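Local coordinates for uncharacterized protein SP1917 (Streptococcus pneumoniae, PDB 3C9P) that is of unknown function but belongs to the DUF2200 family of conserved bacterial proteins and folds as a small, largely helical single chain, at residues K7-K12 / Q94-L99; T38-G43 / D100-W105; D56-Y59 / F63-A66. All coordinates share one frame; numbering follows the deposited sequence.

Interaction 1 (K7-K12 / Q94-L99); sequences KLYNMK and QEIRRL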
# COMPACT_ATOMS: atom_id res chain seq x y z
N LYS A 7 -3.79 -1.56 16.49
CA LYS A 7 -5.19 -1.93 16.27
C LYS A 7 -5.47 -2.14 14.76
O LYS A 7 -6.26 -3.01 14.39
CB LYS A 7 -6.17 -0.89 16.88
CG LYS A 7 -6.12 -0.91 18.42
CD LYS A 7 -7.01 0.11 19.14
CE LYS A 7 -6.62 0.11 20.65
NZ LYS A 7 -7.28 1.16 21.50
N LEU A 8 -4.81 -1.36 13.92
CA LEU A 8 -4.91 -1.55 12.46
C LEU A 8 -4.59 -2.98 12.00
O LEU A 8 -5.22 -3.51 11.07
CB LEU A 8 -3.98 -0.57 11.74
CG LEU A 8 -3.98 -0.58 10.22
CD1 LEU A 8 -5.38 -0.28 9.61
CD2 LEU A 8 -2.97 0.45 9.74
N TYR A 9 -3.59 -3.60 12.61
CA TYR A 9 -3.12 -4.91 12.15
C TYR A 9 -4.23 -5.96 12.21
O TYR A 9 -4.19 -6.93 11.46
CB TYR A 9 -1.96 -5.39 13.00
CG TYR A 9 -0.74 -4.49 13.03
CD1 TYR A 9 -0.57 -3.44 12.11
CD2 TYR A 9 0.27 -4.72 13.98
CE1 TYR A 9 0.54 -2.63 12.14
CE2 TYR A 9 1.41 -3.92 14.01
CZ TYR A 9 1.52 -2.87 13.10
OH TYR A 9 2.64 -2.09 13.13
N ASN A 10 -5.20 -5.78 13.11
CA ASN A 10 -6.22 -6.79 13.32
C ASN A 10 -7.53 -6.45 12.63
O ASN A 10 -8.47 -7.23 12.73
CB ASN A 10 -6.42 -7.03 14.81
CG ASN A 10 -5.13 -7.43 15.50
OD1 ASN A 10 -4.38 -8.26 14.97
ND2 ASN A 10 -4.84 -6.81 16.65
N MSE A 11 -7.59 -5.30 11.96
CA MSE A 11 -8.75 -4.97 11.12
C MSE A 11 -8.72 -5.83 9.87
O MSE A 11 -7.66 -6.17 9.38
CB MSE A 11 -8.78 -3.49 10.79
CG MSE A 11 -8.88 -2.65 12.08
SE MSE A 11 -9.00 -0.76 11.60
CE MSE A 11 -8.47 0.02 13.34
N LYS A 12 -9.90 -6.21 9.37
CA LYS A 12 -9.97 -7.10 8.21
C LYS A 12 -9.35 -6.48 6.96
O LYS A 12 -9.64 -5.33 6.62
CB LYS A 12 -11.41 -7.55 7.95
CG LYS A 12 -12.01 -8.34 9.12
CD LYS A 12 -11.28 -9.63 9.39
CE LYS A 12 -11.96 -10.48 10.53
NZ LYS A 12 -13.36 -10.12 10.85
N GLN A 94 5.66 0.31 9.00
CA GLN A 94 6.43 1.02 7.99
C GLN A 94 6.04 0.60 6.57
O GLN A 94 5.88 1.46 5.71
CB GLN A 94 7.94 0.92 8.28
CG GLN A 94 8.80 1.76 7.39
CD GLN A 94 10.28 1.65 7.73
OE1 GLN A 94 10.87 0.57 7.71
NE2 GLN A 94 10.89 2.78 8.04
N GLU A 95 5.85 -0.70 6.32
CA GLU A 95 5.40 -1.21 5.01
C GLU A 95 3.98 -0.73 4.70
O GLU A 95 3.67 -0.38 3.56
CB GLU A 95 5.45 -2.75 4.94
CG GLU A 95 6.83 -3.40 5.25
CD GLU A 95 7.98 -2.92 4.35
OE1 GLU A 95 7.77 -2.03 3.50
OE2 GLU A 95 9.10 -3.44 4.50
N ILE A 96 3.13 -0.73 5.72
CA ILE A 96 1.74 -0.28 5.58
C ILE A 96 1.73 1.19 5.15
O ILE A 96 0.98 1.58 4.25
CB ILE A 96 0.95 -0.48 6.89
CG1 ILE A 96 0.62 -1.98 7.06
CG2 ILE A 96 -0.31 0.43 6.97
CD1 ILE A 96 -0.02 -2.39 8.45
N ARG A 97 2.56 2.00 5.79
CA ARG A 97 2.62 3.43 5.49
C ARG A 97 3.25 3.68 4.13
O ARG A 97 2.90 4.64 3.47
CB ARG A 97 3.33 4.22 6.59
CG ARG A 97 2.55 4.27 7.92
CD ARG A 97 1.21 5.02 7.72
NE ARG A 97 0.51 5.21 8.98
CZ ARG A 97 -0.71 4.75 9.24
NH1 ARG A 97 -1.39 4.06 8.35
NH2 ARG A 97 -1.27 5.00 10.42
N ARG A 98 4.17 2.81 3.70
CA ARG A 98 4.70 2.94 2.33
C ARG A 98 3.58 2.71 1.30
O ARG A 98 3.48 3.46 0.32
CB ARG A 98 5.87 1.98 2.07
CG ARG A 98 7.14 2.37 2.78
CD ARG A 98 8.19 1.29 2.64
NE ARG A 98 9.45 1.74 3.24
CZ ARG A 98 10.32 0.98 3.89
NH1 ARG A 98 10.10 -0.31 4.09
NH2 ARG A 98 11.43 1.53 4.36
N LEU A 99 2.72 1.72 1.54
CA LEU A 99 1.52 1.60 0.65
C LEU A 99 0.62 2.85 0.68
O LEU A 99 0.14 3.33 -0.37
CB LEU A 99 0.71 0.32 0.92
CG LEU A 99 -0.49 0.15 -0.05
CD1 LEU A 99 -0.03 0.05 -1.50
CD2 LEU A 99 -1.35 -1.06 0.35
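Leu8 and Tyr9 bring the apolar part of this contact, and both close on Ile96. Leu8 and Ile96 meet methyl end to methyl end, CD2 of Leu8 lying 3.8 Å from CG2 of Ile96. The other branch of Ile96 serves the tyrosine: CD1 approaches the ring obliquely and is 3.7 Å from CE1 of Tyr9. The split follows from chi1 of Ile96, -75°, which leaves CG1 beside the backbone N and CG2 anti to it, one branch for each partner.

The polar element is Arg97, whose chain bends at chi2 (-63°) and brings the guanidinium toward Leu8. NH1 of Arg97 comes 4.2 Å from CD2 of Leu8, a loose van der Waals contact, obliquely placed. The guanidinium's polar partners are elsewhere: NH1 makes a salt bridge to Asp100 and NH2 a hydrogen bond to the carbonyl of Ala3. The tyrosine hydroxyl likewise turns to Asp90.

The loop before helix 13-26 is thus held against helix 91-107 by buried methyls and a ring, while the polar ends of Arg97 and Tyr9 find their partners outside the two segments. Burial of hydrocarbon, not directed bonding, is what joins the two.

Interaction 2 (T38-G43 / D100-W105); sequences TSWLTG and DKLVDW. With EDO (1,2-ethanediol), chain B.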
# COMPACT_ATOMS: atom_id res chain seq x y z
N THR A 38 0.11 -2.00 -5.13
CA THR A 38 0.14 -2.94 -4.02
C THR A 38 0.97 -4.17 -4.43
O THR A 38 1.83 -4.64 -3.67
CB THR A 38 -1.27 -3.36 -3.59
OG1 THR A 38 -2.02 -2.19 -3.23
CG2 THR A 38 -1.22 -4.33 -2.40
N SER A 39 0.67 -4.71 -5.60
CA SER A 39 1.42 -5.84 -6.18
C SER A 39 2.94 -5.53 -6.30
O SER A 39 3.78 -6.33 -5.91
CB SER A 39 0.86 -6.16 -7.56
OG SER A 39 1.61 -7.22 -8.16
N TRP A 40 3.25 -4.35 -6.83
CA TRP A 40 4.65 -3.92 -6.95
C TRP A 40 5.37 -3.91 -5.60
O TRP A 40 6.45 -4.48 -5.46
CB TRP A 40 4.69 -2.53 -7.60
CG TRP A 40 6.09 -1.99 -7.71
CD1 TRP A 40 7.03 -2.31 -8.64
CD2 TRP A 40 6.68 -1.04 -6.84
NE1 TRP A 40 8.18 -1.60 -8.41
CE2 TRP A 40 7.98 -0.80 -7.31
CE3 TRP A 40 6.21 -0.32 -5.74
CZ2 TRP A 40 8.85 0.08 -6.70
CZ3 TRP A 40 7.08 0.56 -5.11
CH2 TRP A 40 8.37 0.77 -5.61
N LEU A 41 4.74 -3.31 -4.60
CA LEU A 41 5.33 -3.18 -3.27
C LEU A 41 5.58 -4.51 -2.58
O LEU A 41 6.66 -4.74 -2.03
CB LEU A 41 4.44 -2.31 -2.36
CG LEU A 41 4.87 -2.25 -0.90
CD1 LEU A 41 6.23 -1.51 -0.76
CD2 LEU A 41 3.80 -1.55 -0.07
N THR A 42 4.57 -5.37 -2.61
CA THR A 42 4.56 -6.57 -1.78
C THR A 42 5.04 -7.84 -2.48
O THR A 42 5.42 -8.79 -1.82
CB THR A 42 3.13 -6.83 -1.28
OG1 THR A 42 2.31 -7.05 -2.41
CG2 THR A 42 2.59 -5.63 -0.46
N GLY A 43 5.01 -7.87 -3.81
CA GLY A 43 5.32 -9.10 -4.54
C GLY A 43 4.12 -10.02 -4.77
O GLY A 43 4.22 -10.99 -5.50
N ASP A 100 0.41 3.40 1.87
CA ASP A 100 -0.41 4.62 1.98
C ASP A 100 0.16 5.75 1.14
O ASP A 100 -0.61 6.52 0.55
CB ASP A 100 -0.56 5.10 3.41
CG ASP A 100 -1.46 4.19 4.27
OD1 ASP A 100 -2.48 3.66 3.79
OD2 ASP A 100 -1.14 4.03 5.45
N LYS A 101 1.50 5.87 1.12
CA LYS A 101 2.18 6.89 0.31
C LYS A 101 1.94 6.65 -1.18
O LYS A 101 1.64 7.60 -1.92
CB LYS A 101 3.69 6.92 0.63
CG LYS A 101 4.48 8.05 -0.03
CD LYS A 101 4.01 9.41 0.45
CE LYS A 101 5.13 10.44 0.39
NZ LYS A 101 4.55 11.76 0.80
N LEU A 102 2.05 5.39 -1.63
CA LEU A 102 1.82 5.08 -3.04
C LEU A 102 0.39 5.41 -3.47
O LEU A 102 0.15 5.93 -4.56
CB LEU A 102 2.15 3.60 -3.36
CG LEU A 102 3.57 3.11 -3.02
CD1 LEU A 102 3.74 1.58 -3.26
CD2 LEU A 102 4.59 3.89 -3.86
N VAL A 103 -0.56 5.12 -2.58
CA VAL A 103 -1.97 5.36 -2.81
C VAL A 103 -2.23 6.86 -2.77
O VAL A 103 -3.07 7.36 -3.51
CB VAL A 103 -2.86 4.61 -1.78
CG1 VAL A 103 -4.30 5.02 -1.93
CG2 VAL A 103 -2.76 3.10 -2.04
N ASP A 104 -1.51 7.57 -1.90
CA ASP A 104 -1.64 9.04 -1.91
C ASP A 104 -1.26 9.64 -3.27
O ASP A 104 -1.98 10.51 -3.77
CB ASP A 104 -0.84 9.68 -0.79
CG ASP A 104 -1.32 11.10 -0.48
OD1 ASP A 104 -2.55 11.34 -0.39
OD2 ASP A 104 -0.44 11.96 -0.32
N TRP A 105 -0.18 9.15 -3.88
CA TRP A 105 0.15 9.57 -5.25
C TRP A 105 -1.01 9.32 -6.22
O TRP A 105 -1.30 10.17 -7.03
CB TRP A 105 1.43 8.91 -5.80
CG TRP A 105 2.69 9.41 -5.18
CD1 TRP A 105 3.58 8.68 -4.41
CD2 TRP A 105 3.25 10.73 -5.28
NE1 TRP A 105 4.63 9.47 -4.02
CE2 TRP A 105 4.46 10.74 -4.53
CE3 TRP A 105 2.83 11.92 -5.91
CZ2 TRP A 105 5.27 11.87 -4.41
CZ3 TRP A 105 3.64 13.08 -5.78
CH2 TRP A 105 4.85 13.04 -5.03
C1 EDO B . -3.72 2.59 6.78
O1 EDO B . -4.41 3.84 6.67
C2 EDO B . -4.47 1.56 5.97
O2 EDO B . -5.32 2.23 5.05
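Of residues 100-105 it is Leu102 that touches segment 38-43, meeting both Trp40 and Leu41. Asp100, at the start of the segment, points to other partners: OD2 forms a salt bridge with Arg97, and OD1 of Asp100 is 3.4 Å from O2 of a 1,2-ethanediol, a weak hydrogen bond to a molecule that probably came from the crystallisation liquor.

At Leu102, chi1 of -57° sets CG beside the backbone N, and the CD1 methyl reaches the benzo edge of the Trp40 indole close to the ring plane, 4.0 Å from CZ3 of Trp40. The leucine runs roughly perpendicular to the indole. That same methyl of Leu102 also lies 4.1 Å from CB of Leu41, in the angle between the two residues of helix 31-42. This is helix-to-helix packing near the centre of a mainly helical fold; Leu99, one turn earlier on helix 91-107, also packs on Thr38 and Leu41. Helix 112-119 closes over the contact, with Leu116 against Trp40 and both Val115 and Tyr119 against Leu102, and Trp40 NE1 is bonded to Glu120 just beyond it.

Beyond Leu102, Val103 turns to helix 13-26 and Trp105 to helix 112-119. Across from them helix 31-42 is ending, and there the carbonyl oxygen of Thr38 is gripped twice by one residue: Thr42 N and Thr42 OG1 reach it from opposite faces of the carbonyl plane, OG1 of Thr42 donating to Thr38 O at 2.8 Å.

Interaction 3 (D56-Y59 / F63-A66); sequences DVTY and FRQA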
# COMPACT_ATOMS: atom_id res chain seq x y z
N ASP A 56 -10.92 -13.88 5.25
CA ASP A 56 -11.08 -13.06 6.46
C ASP A 56 -9.74 -12.65 7.06
O ASP A 56 -9.67 -12.18 8.21
CB ASP A 56 -12.02 -13.72 7.46
CG ASP A 56 -13.47 -13.56 7.09
OD1 ASP A 56 -13.97 -12.39 7.03
OD2 ASP A 56 -14.12 -14.60 6.86
N VAL A 57 -8.69 -12.75 6.26
CA VAL A 57 -7.34 -12.34 6.65
C VAL A 57 -7.33 -10.89 7.17
O VAL A 57 -8.09 -10.05 6.68
CB VAL A 57 -6.35 -12.51 5.45
CG1 VAL A 57 -6.72 -11.59 4.31
CG2 VAL A 57 -4.87 -12.31 5.86
N THR A 58 -6.50 -10.61 8.17
CA THR A 58 -6.36 -9.26 8.68
C THR A 58 -5.42 -8.46 7.82
O THR A 58 -4.59 -9.02 7.07
CB THR A 58 -5.84 -9.21 10.13
OG1 THR A 58 -4.48 -9.69 10.17
CG2 THR A 58 -6.76 -10.03 11.09
N TYR A 59 -5.55 -7.14 7.91
CA TYR A 59 -4.65 -6.24 7.19
C TYR A 59 -3.21 -6.51 7.58
O TYR A 59 -2.31 -6.57 6.72
CB TYR A 59 -5.04 -4.77 7.48
CG TYR A 59 -4.57 -3.79 6.42
CD1 TYR A 59 -4.98 -3.91 5.08
CD2 TYR A 59 -3.72 -2.73 6.76
CE1 TYR A 59 -4.57 -2.98 4.10
CE2 TYR A 59 -3.28 -1.82 5.79
CZ TYR A 59 -3.71 -1.95 4.48
OH TYR A 59 -3.27 -1.06 3.54
N PHE A 63 0.15 -8.00 5.05
CA PHE A 63 1.53 -7.50 5.05
C PHE A 63 2.58 -8.45 5.62
O PHE A 63 3.69 -8.52 5.08
CB PHE A 63 1.61 -6.11 5.69
CG PHE A 63 1.12 -5.04 4.79
CD1 PHE A 63 -0.22 -4.77 4.69
CD2 PHE A 63 2.01 -4.35 3.97
CE1 PHE A 63 -0.71 -3.76 3.80
CE2 PHE A 63 1.54 -3.35 3.10
CZ PHE A 63 0.18 -3.07 3.02
N ARG A 64 2.24 -9.18 6.69
CA ARG A 64 3.21 -10.11 7.29
C ARG A 64 3.58 -11.20 6.31
O ARG A 64 4.69 -11.72 6.35
CB ARG A 64 2.71 -10.75 8.59
CG ARG A 64 2.55 -9.78 9.75
CD ARG A 64 2.02 -10.53 10.98
NE ARG A 64 1.80 -9.60 12.09
CZ ARG A 64 0.62 -9.17 12.52
NH1 ARG A 64 -0.51 -9.62 11.97
NH2 ARG A 64 0.55 -8.30 13.53
N GLN A 65 2.65 -11.55 5.44
CA GLN A 65 2.84 -12.68 4.50
C GLN A 65 3.18 -12.30 3.06
O GLN A 65 3.17 -13.17 2.14
CB GLN A 65 1.61 -13.58 4.56
CG GLN A 65 1.46 -14.24 5.94
CD GLN A 65 0.15 -15.01 6.08
OE1 GLN A 65 -0.93 -14.43 6.04
NE2 GLN A 65 0.26 -16.32 6.22
N ALA A 66 3.48 -11.02 2.84
CA ALA A 66 3.88 -10.54 1.51
C ALA A 66 5.02 -11.40 0.99
O ALA A 66 5.98 -11.69 1.72
CB ALA A 66 4.30 -9.08 1.57
O HOH W 1 -3.52 -9.52 12.66
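Chi1 of Tyr59, -157°, swings its ring anti to the backbone N, while chi1 of Phe63, -77°, keeps that ring beside its own N; from one turn apart the two side chains then run side by side in the same direction. They meet as a T-shaped (edge-to-face) pair. The edge of Phe63 is presented to a face of Tyr59, with CE1 of Phe63 3.6 Å from CZ of Tyr59 and offset toward the rim. The ring centroids are 5.2 Å apart and the planes make 62°.

The backbone link is the i to i+4 bond of the helix: Phe63 N donates to Tyr59 O at 3.3 Å, nearly straight but weak for its length. The same carbonyl oxygen of Tyr59 sits at the edge of the Phe63 ring, in its plane, 3.4 Å from CD1 of Phe63.

On the polar side, a water accepts from Thr58 OG1 at 2.7 Å and from Arg64 NH1 at 3.1 Å, lying in the guanidinium plane. Thr58 is the N-cap of helix 59-64, its OG1 accepting a hydrogen bond from the backbone N of Asp61, whose carboxylate in turn forms a salt bridge with Arg64.

The aromatic pair faces inward: Tyr59 packs on Phe13, Val16 and Leu20 of helix 13-26, Phe63 on Leu92, and both rings on Leu99. Tyr59 thus lies between helices 13-26 and 91-107, and Phe63 against the latter.

How the interactions relate
Helix 91-107 gives a segment to both interaction 1 and interaction 2, whose centres lie about 12 Å apart, and Leu99 from the first packs on Thr38 and Leu41 of the second. Along the chain the segments of these two alternate, 7-12, 38-43, 94-99, 100-105, while both segments of interaction 3 fall between 43 and 94. Interactions 1 and 3 have their centres about 9 Å apart and are joined by a probable hydrogen bond between Met11 O and Tyr59 N; interactions 2 and 3, about 15 Å between centres, touch where Thr42 O meets Ala66 CB and, more loosely, through Leu41 and Phe63. Chain start, middle and late helix are therefore drawn together into one compact helical body.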